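Fiber protein 2 (Human adenovirus type 41, PDB 2BZV) forms the short-fiber spikes at the vertices of the viral capsid, its trimeric knob, the part studied here, being the receptor-binding domain. Local coordinates at residues L105-N117 and V138-F150. Residues are numbered along the deposited sequence; the frame is centred on the assembly and turned at random. Where two conformers were deposited one is given.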
ATOM      1  N   LEU A 105     -19.893  -7.736  -2.641  1.00  9.04           N
ATOM      2  CA  LEU A 105     -20.275  -6.338  -2.435  1.00  9.85           C
ATOM      3  C   LEU A 105     -19.241  -5.563  -1.633  1.00  9.07           C
ATOM      4  O   LEU A 105     -18.981  -4.396  -1.926  1.00  9.56           O
ATOM      5  CB  LEU A 105     -21.640  -6.281  -1.739  1.00 10.79           C
ATOM      6  CG  LEU A 105     -22.212  -4.873  -1.507  1.00 13.86           C
ATOM      7  CD1 LEU A 105     -22.318  -4.067  -2.804  1.00 14.91           C
ATOM      8  CD2 LEU A 105     -23.560  -4.981  -0.794  1.00 16.74           C
ATOM      9  N   THR A 106     -18.658  -6.189  -0.613  1.00  9.25           N
ATOM     10  CA  THR A 106     -17.729  -5.469   0.269  1.00  9.89           C
ATOM     11  C   THR A 106     -16.326  -5.344  -0.315  1.00  8.67           C
ATOM     12  O   THR A 106     -15.440  -4.808   0.353  1.00  8.85           O
ATOM     13  CB  THR A 106     -17.675  -6.076   1.680  1.00 11.08           C
ATOM     14  OG1 THR A 106     -17.123  -7.396   1.614  1.00 12.08           O
ATOM     15  CG2 THR A 106     -19.062  -6.113   2.319  1.00 13.46           C
ATOM     16  N   PHE A 107     -16.131  -5.799  -1.555  1.00  8.12           N
ATOM     17  CA  PHE A 107     -14.932  -5.483  -2.330  1.00  7.87           C
ATOM     18  C   PHE A 107     -15.214  -4.395  -3.368  1.00  7.87           C
ATOM     19  O   PHE A 107     -14.295  -3.978  -4.079  1.00  8.42           O
ATOM     20  CB  PHE A 107     -14.416  -6.723  -3.073  1.00  7.83           C
ATOM     21  CG  PHE A 107     -13.780  -7.765  -2.192  1.00  7.96           C
ATOM     22  CD1 PHE A 107     -12.402  -7.946  -2.208  1.00  7.84           C
ATOM     23  CD2 PHE A 107     -14.544  -8.590  -1.373  1.00  9.05           C
ATOM     24  CE1 PHE A 107     -11.801  -8.918  -1.427  1.00  8.54           C
ATOM     25  CE2 PHE A 107     -13.945  -9.566  -0.586  1.00  9.72           C
ATOM     26  CZ  PHE A 107     -12.570  -9.722  -0.612  1.00  9.39           C
ATOM     27  N   MET A 108     -16.459  -3.940  -3.493  1.00  8.32           N
ATOM     28  CA  MET A 108     -16.776  -2.951  -4.517  1.00  8.71           C
ATOM     29  C   MET A 108     -16.333  -1.557  -4.091  1.00  8.60           C
ATOM     30  O   MET A 108     -16.327  -1.258  -2.899  1.00  9.40           O
ATOM     31  CB  MET A 108     -18.277  -2.934  -4.781  1.00  8.91           C
ATOM     32  CG  MET A 108     -18.784  -4.247  -5.367  1.00  9.39           C
ATOM     33  SD  MET A 108     -18.123  -4.660  -6.990  1.00  8.93           S
ATOM     34  CE  MET A 108     -16.807  -5.841  -6.592  1.00  9.47           C
ATOM     35  N   PRO A 109     -15.948  -0.702  -5.049  1.00  8.73           N
ATOM     36  CA  PRO A 109     -15.578   0.670  -4.676  1.00  8.70           C
ATOM     37  C   PRO A 109     -16.788   1.398  -4.082  1.00  8.83           C
ATOM     38  O   PRO A 109     -17.883   1.399  -4.657  1.00  9.38           O
ATOM     39  CB  PRO A 109     -15.108   1.292  -5.994  1.00  9.37           C
ATOM     40  CG  PRO A 109     -14.854   0.156  -6.937  1.00 10.75           C
ATOM     41  CD  PRO A 109     -15.780  -0.944  -6.495  1.00  9.86           C
ATOM     42  N   ASN A 110     -16.570   2.020  -2.924  1.00  9.20           N
ATOM     43  CA  ASN A 110     -17.621   2.674  -2.171  1.00 10.13           C
ATOM     44  C   ASN A 110     -18.347   3.711  -3.025  1.00 10.96           C
ATOM     45  O   ASN A 110     -17.701   4.567  -3.638  1.00 11.18           O
ATOM     46  CB  ASN A 110     -16.967   3.341  -0.964  1.00 10.44           C
ATOM     47  CG  ASN A 110     -17.954   3.891   0.029  1.00 11.38           C
ATOM     48  OD1 ASN A 110     -18.625   4.891  -0.251  1.00 14.08           O
ATOM     49  ND2 ASN A 110     -18.063   3.267   1.192  1.00 12.35           N
ATOM     50  N   SER A 111     -19.672   3.630  -3.067  1.00 11.55           N
ATOM     51  CA  SER A 111     -20.427   4.512  -3.967  1.00 12.81           C
ATOM     52  C   SER A 111     -20.724   5.881  -3.380  1.00 12.66           C
ATOM     53  O   SER A 111     -21.277   6.719  -4.078  1.00 14.08           O
ATOM     54  CB  SER A 111     -21.724   3.831  -4.394  1.00 13.49           C
ATOM     55  OG  SER A 111     -22.553   3.588  -3.282  1.00 15.86           O
ATOM     56  N   THR A 112     -20.375   6.106  -2.121  1.00 13.48           N
ATOM     57  CA  THR A 112     -20.371   7.453  -1.542  1.00 15.22           C
ATOM     58  C   THR A 112     -19.037   8.142  -1.817  1.00 14.36           C
ATOM     59  O   THR A 112     -18.995   9.316  -2.221  1.00 15.21           O
ATOM     60  CB  THR A 112     -20.630   7.386  -0.030  1.00 16.21           C
ATOM     61  OG1 THR A 112     -21.932   6.825   0.189  1.00 18.65           O
ATOM     62  CG2 THR A 112     -20.546   8.778   0.593  1.00 18.23           C
ATOM     63  N   VAL A 113     -17.936   7.413  -1.595  1.00 13.70           N
ATOM     64  CA  VAL A 113     -16.607   7.967  -1.862  1.00 13.49           C
ATOM     65  C   VAL A 113     -16.375   8.137  -3.371  1.00 12.91           C
ATOM     66  O   VAL A 113     -15.772   9.125  -3.791  1.00 13.71           O
ATOM     67  CB  VAL A 113     -15.503   7.082  -1.216  1.00 13.34           C
ATOM     68  CG1 VAL A 113     -14.100   7.580  -1.557  1.00 14.25           C
ATOM     69  CG2 VAL A 113     -15.700   7.024   0.292  1.00 15.20           C
ATOM     70  N   TYR A 114     -16.869   7.179  -4.170  1.00 11.83           N
ATOM     71  CA  TYR A 114     -16.732   7.197  -5.625  1.00 11.84           C
ATOM     72  C   TYR A 114     -18.121   7.089  -6.252  1.00 12.30           C
ATOM     73  O   TYR A 114     -18.545   6.033  -6.708  1.00 11.71           O
ATOM     74  CB  TYR A 114     -15.843   6.038  -6.116  1.00 11.46           C
ATOM     75  CG  TYR A 114     -14.601   5.795  -5.284  1.00 10.71           C
ATOM     76  CD1 TYR A 114     -13.476   6.602  -5.380  1.00 11.13           C
ATOM     77  CD2 TYR A 114     -14.559   4.724  -4.406  1.00  9.94           C
ATOM     78  CE1 TYR A 114     -12.338   6.353  -4.605  1.00 11.43           C
ATOM     79  CE2 TYR A 114     -13.440   4.456  -3.636  1.00  9.90           C
ATOM     80  CZ  TYR A 114     -12.338   5.271  -3.737  1.00 10.49           C
ATOM     81  OH  TYR A 114     -11.248   4.982  -2.942  1.00 10.79           O
ATOM     82  N   PRO A 115     -18.872   8.204  -6.262  1.00 14.12           N
ATOM     83  CA  PRO A 115     -20.221   8.153  -6.836  1.00 14.27           C
ATOM     84  C   PRO A 115     -20.195   7.771  -8.304  1.00 12.70           C
ATOM     85  O   PRO A 115     -19.248   8.114  -9.007  1.00 12.76           O
ATOM     86  CB  PRO A 115     -20.742   9.593  -6.661  1.00 15.40           C
ATOM     87  CG  PRO A 115     -19.954  10.116  -5.515  1.00 16.20           C
ATOM     88  CD  PRO A 115     -18.572   9.542  -5.738  1.00 15.21           C
ATOM     89  N   ARG A 116     -21.231   7.073  -8.763  1.00 12.17           N
ATOM     90  CA  ARG A 116     -21.240   6.644 -10.161  1.00 11.87           C
ATOM     91  C   ARG A 116     -21.099   7.839 -11.091  1.00 11.66           C
ATOM     92  O   ARG A 116     -21.775   8.862 -10.925  1.00 12.66           O
ATOM     93  CB  ARG A 116     -22.503   5.843 -10.509  1.00 12.07           C
ATOM     94  CG  ARG A 116     -22.386   4.392 -10.060  1.00 13.38           C
ATOM     95  CD  ARG A 116     -23.597   3.570 -10.437  1.00 14.48           C
ATOM     96  NE  ARG A 116     -24.681   3.889  -9.542  1.00 16.70           N
ATOM     97  CZ  ARG A 116     -24.872   3.340  -8.338  1.00 18.90           C
ATOM     98  NH1 ARG A 116     -25.895   3.764  -7.617  1.00 21.39           N
ATOM     99  NH2 ARG A 116     -24.076   2.379  -7.860  1.00 16.82           N
ATOM    100  N   ASN A 117     -20.200   7.694 -12.059  1.00 11.57           N
ATOM    101  CA  ASN A 117     -19.966   8.664 -13.116  1.00 12.83           C
ATOM    102  C   ASN A 117     -19.347   9.979 -12.627  1.00 13.74           C
ATOM    103  O   ASN A 117     -19.313  10.939 -13.378  1.00 15.93           O
ATOM    104  CB  ASN A 117     -21.255   8.918 -13.910  1.00 13.10           C
ATOM    105  CG  ASN A 117     -21.597   7.737 -14.791  1.00 13.20           C
ATOM    106  OD1 ASN A 117     -20.722   7.163 -15.453  1.00 16.09           O
ATOM    107  ND2 ASN A 117     -22.874   7.359 -14.787  1.00 13.65           N
ATOM    108  N   VAL A 138     -10.029   4.316 -12.500  1.00 10.74           N
ATOM    109  CA  VAL A 138     -11.210   5.117 -12.170  0.50 11.27           C
ATOM    110  C   VAL A 138     -12.280   4.193 -11.681  1.00 10.02           C
ATOM    111  O   VAL A 138     -12.475   3.083 -12.211  1.00 10.00           O
ATOM    112  CB  VAL A 138     -11.641   5.791 -13.643  0.65 12.47           C
ATOM    113  CG1 VAL A 138     -13.040   6.411 -13.545  0.65 13.78           C
ATOM    114  CG2 VAL A 138     -10.539   6.821 -14.102  0.70 14.36           C
ATOM    115  N   TYR A 139     -12.974   4.632 -10.643  1.00  9.81           N
ATOM    116  CA  TYR A 139     -13.976   3.825  -9.964  1.00  9.69           C
ATOM    117  C   TYR A 139     -15.391   4.228 -10.345  1.00  9.61           C
ATOM    118  O   TYR A 139     -15.720   5.413 -10.406  1.00 10.37           O
ATOM    119  CB  TYR A 139     -13.793   3.947  -8.448  1.00 10.41           C
ATOM    120  CG  TYR A 139     -12.390   3.551  -8.014  1.00 10.59           C
ATOM    121  CD1 TYR A 139     -11.995   2.214  -8.011  1.00 10.86           C
ATOM    122  CD2 TYR A 139     -11.445   4.509  -7.656  1.00 12.63           C
ATOM    123  CE1 TYR A 139     -10.703   1.854  -7.633  1.00 10.84           C
ATOM    124  CE2 TYR A 139     -10.147   4.152  -7.281  1.00 13.68           C
ATOM    125  CZ  TYR A 139      -9.795   2.822  -7.281  1.00 11.95           C
ATOM    126  OH  TYR A 139      -8.521   2.424  -6.911  1.00 12.72           O
ATOM    127  N   ASN A 140     -16.212   3.218 -10.584  1.00  9.71           N
ATOM    128  CA  ASN A 140     -17.648   3.381 -10.760  1.00  9.54           C
ATOM    129  C   ASN A 140     -18.056   4.282 -11.918  1.00  9.84           C
ATOM    130  O   ASN A 140     -19.058   4.987 -11.827  1.00 10.34           O
ATOM    131  CB  ASN A 140     -18.292   3.813  -9.431  1.00  9.60           C
ATOM    132  CG  ASN A 140     -18.131   2.751  -8.357  1.00  9.02           C
ATOM    133  OD1 ASN A 140     -17.942   1.572  -8.659  1.00  9.24           O
ATOM    134  ND2 ASN A 140     -18.253   3.156  -7.107  1.00  9.78           N
ATOM    135  N   GLU A 141     -17.299   4.226 -13.011  1.00  9.88           N
ATOM    136  CA  GLU A 141     -17.706   4.915 -14.230  1.00 11.09           C
ATOM    137  C   GLU A 141     -18.685   4.001 -14.961  1.00 10.42           C
ATOM    138  O   GLU A 141     -18.324   3.305 -15.916  1.00 11.38           O
ATOM    139  CB  GLU A 141     -16.493   5.229 -15.090  1.00 12.31           C
ATOM    140  CG  GLU A 141     -16.804   6.180 -16.241  1.00 16.46           C
ATOM    141  CD  GLU A 141     -15.551   6.518 -17.016  1.00 23.02           C
ATOM    142  OE1 GLU A 141     -14.785   7.383 -16.553  1.00 26.13           O
ATOM    143  OE2 GLU A 141     -15.346   5.909 -18.086  1.00 29.08           O
ATOM    144  N   ILE A 142     -19.918   3.984 -14.466  1.00 10.36           N
ATOM    145  CA  ILE A 142     -20.924   3.020 -14.911  1.00  9.99           C
ATOM    146  C   ILE A 142     -22.268   3.543 -14.424  1.00  9.79           C
ATOM    147  O   ILE A 142     -22.321   4.240 -13.400  1.00 10.49           O
ATOM    148  CB  ILE A 142     -20.602   1.585 -14.376  1.00  9.86           C
ATOM    149  CG1 ILE A 142     -21.434   0.510 -15.073  1.00 10.98           C
ATOM    150  CG2 ILE A 142     -20.734   1.539 -12.848  1.00 10.36           C
ATOM    151  CD1 ILE A 142     -20.840  -0.880 -14.906  1.00 12.03           C
ATOM    152  N   ASN A 143     -23.355   3.235 -15.132  1.00  9.88           N
ATOM    153  CA  ASN A 143     -24.653   3.799 -14.758  1.00 10.53           C
ATOM    154  C   ASN A 143     -25.346   3.056 -13.621  1.00 11.45           C
ATOM    155  O   ASN A 143     -26.186   3.647 -12.940  1.00 13.60           O
ATOM    156  CB  ASN A 143     -25.577   3.851 -15.972  1.00 10.56           C
ATOM    157  CG  ASN A 143     -25.136   4.871 -16.986  1.00  9.44           C
ATOM    158  OD1 ASN A 143     -24.534   5.895 -16.644  1.00 10.98           O
ATOM    159  ND2 ASN A 143     -25.450   4.611 -18.248  1.00 10.21           N
ATOM    160  N   SER A 144     -25.026   1.779 -13.439  1.00 11.64           N
ATOM    161  CA  SER A 144     -25.643   0.906 -12.429  0.50 12.42           C
ATOM    162  C   SER A 144     -24.521   0.086 -11.812  1.00 11.13           C
ATOM    163  O   SER A 144     -23.589  -0.256 -12.532  1.00 11.06           O
ATOM    164  CB  SER A 144     -26.666  -0.063 -13.068  0.55 13.27           C
ATOM    165  OG  SER A 144     -27.780   0.593 -13.632  0.55 15.78           O
ATOM    166  N   GLY A 145     -24.631  -0.300 -10.554  1.00 10.16           N
ATOM    167  CA  GLY A 145     -23.632  -1.208  -9.987  1.00  9.80           C
ATOM    168  C   GLY A 145     -22.299  -0.513  -9.771  1.00  8.98           C
ATOM    169  O   GLY A 145     -22.250   0.636  -9.315  1.00  9.50           O
ATOM    170  N   TYR A 146     -21.214  -1.225 -10.092  1.00  8.61           N
ATOM    171  CA  TYR A 146     -19.870  -0.773  -9.756  1.00  8.44           C
ATOM    172  C   TYR A 146     -18.935  -1.074 -10.902  1.00  8.15           C
ATOM    173  O   TYR A 146     -19.249  -1.903 -11.773  1.00  8.38           O
ATOM    174  CB  TYR A 146     -19.369  -1.545  -8.517  1.00  8.90           C
ATOM    175  CG  TYR A 146     -20.279  -1.347  -7.318  1.00  8.88           C
ATOM    176  CD1 TYR A 146     -20.118  -0.261  -6.465  1.00  9.10           C
ATOM    177  CD2 TYR A 146     -21.329  -2.233  -7.051  1.00  9.38           C
ATOM    178  CE1 TYR A 146     -20.958  -0.069  -5.377  1.00  9.83           C
ATOM    179  CE2 TYR A 146     -22.186  -2.036  -5.970  1.00  9.89           C
ATOM    180  CZ  TYR A 146     -21.997  -0.949  -5.144  1.00 10.27           C
ATOM    181  OH  TYR A 146     -22.833  -0.743  -4.071  1.00 12.35           O
ATOM    182  N   ALA A 147     -17.767  -0.440 -10.911  1.00  8.10           N
ATOM    183  CA  ALA A 147     -16.800  -0.767 -11.936  1.00  8.21           C
ATOM    184  C   ALA A 147     -15.400  -0.344 -11.550  1.00  7.87           C
ATOM    185  O   ALA A 147     -15.197   0.572 -10.739  1.00  8.55           O
ATOM    186  CB  ALA A 147     -17.169  -0.091 -13.272  1.00  9.13           C
ATOM    187  N   PHE A 148     -14.438  -1.010 -12.170  1.00  7.73           N
ATOM    188  CA  PHE A 148     -13.069  -0.507 -12.275  1.00  7.92           C
ATOM    189  C   PHE A 148     -12.791  -0.235 -13.743  1.00  7.92           C
ATOM    190  O   PHE A 148     -13.100  -1.079 -14.590  1.00  8.95           O
ATOM    191  CB  PHE A 148     -12.030  -1.546 -11.860  1.00  8.96           C
ATOM    192  CG  PHE A 148     -12.152  -2.070 -10.466  1.00  9.87           C
ATOM    193  CD1 PHE A 148     -11.734  -1.306  -9.393  1.00 11.19           C
ATOM    194  CD2 PHE A 148     -12.608  -3.340 -10.233  1.00 14.11           C
ATOM    195  CE1 PHE A 148     -11.823  -1.780  -8.102  1.00 12.00           C
ATOM    196  CE2 PHE A 148     -12.694  -3.823  -8.938  1.00 14.81           C
ATOM    197  CZ  PHE A 148     -12.316  -3.038  -7.878  1.00 13.65           C
ATOM    198  N   THR A 149     -12.165   0.911 -14.033  1.00  8.27           N
ATOM    199  CA  THR A 149     -11.685   1.179 -15.383  1.00  9.24           C
ATOM    200  C   THR A 149     -10.198   1.460 -15.269  1.00  8.95           C
ATOM    201  O   THR A 149      -9.793   2.453 -14.675  1.00 10.05           O
ATOM    202  CB  THR A 149     -12.406   2.351 -16.057  1.00 10.34           C
ATOM    203  OG1 THR A 149     -13.821   2.079 -16.044  1.00 11.08           O
ATOM    204  CG2 THR A 149     -11.896   2.526 -17.480  1.00 13.04           C
ATOM    205  N   PHE A 150      -9.414   0.549 -15.833  1.00  8.88           N
ATOM    206  CA  PHE A 150      -7.960   0.658 -15.820  1.00  9.34           C
ATOM    207  C   PHE A 150      -7.497   1.220 -17.150  1.00  9.80           C
ATOM    208  O   PHE A 150      -8.059   0.884 -18.190  1.00 11.40           O
ATOM    209  CB  PHE A 150      -7.352  -0.731 -15.636  1.00 10.01           C
ATOM    210  CG  PHE A 150      -7.762  -1.393 -14.353  1.00  9.51           C
ATOM    211  CD1 PHE A 150      -7.249  -0.965 -13.133  1.00 10.08           C
ATOM    212  CD2 PHE A 150      -8.667  -2.454 -14.364  1.00  9.73           C
ATOM    213  CE1 PHE A 150      -7.629  -1.575 -11.939  1.00 10.72           C
ATOM    214  CE2 PHE A 150      -9.048  -3.059 -13.187  1.00  9.94           C
ATOM    215  CZ  PHE A 150      -8.528  -2.620 -11.970  1.00  9.87           C
TER
HETATM  216  O   HOH W   1     -16.536   7.739  -8.929  1.00 14.65           O
HETATM  217  O   HOH W   2     -24.936   0.679  -5.403  1.00 34.74           O
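CB of Met108 rests over one face of the Tyr146 ring, a CH-pi contact 3.7 Å from the ring centroid, while its sulfur lies obliquely to the same ring in a Met-aromatic contact. Tyr114 is sandwiched, with Val113 CG1 over the centre of one face, Tyr139 CD2 over the rim of the other and Asn110 N in plane at the edge; the two tyrosines run side by side, pointing the same way, planes 41° apart. In-plane at the Tyr139 edge sits Phe148 CE1, and Pro109 CG packs obliquely against both rings where they meet, 3.7 Å from Tyr139 CD1.

Next to Pro109 and Tyr114, Asn140 illustrates how one buried amide can organise a loop. Asn140 ND2 spends both hydrogens in nearly straight bonds, 2.9 Å to Tyr114 O in the carbonyl plane and 3.0 Å to Pro109 O, approached from well above the plane of the Pro109 carbonyl; both acceptors lie in the amide plane. OD1 takes the N-H of Ala147, so the amide is held at three points and its rotation fixed.

Farther out, Arg116 bends at chi3 (-76°), which brings Arg116 NH2 within 2.9 Å of Gly145 O, in the carbonyl plane and on a lone pair; a water bridges the same nitrogen to Tyr146 OH, itself hydrogen-bonded to Glu172. Asn117 N donates to Asn140 O (2.9 Å), and its ND2 to Asn143 OD1.

The arrangement exemplifies a long loop pinned across a beta hairpin: in this adenovirus fiber knob, 105-117 packs over the turn joining strands 135-139 and 146-153, with Asn110 opening an Asx turn, its OD1 accepting from Thr112 and Val113 N-H.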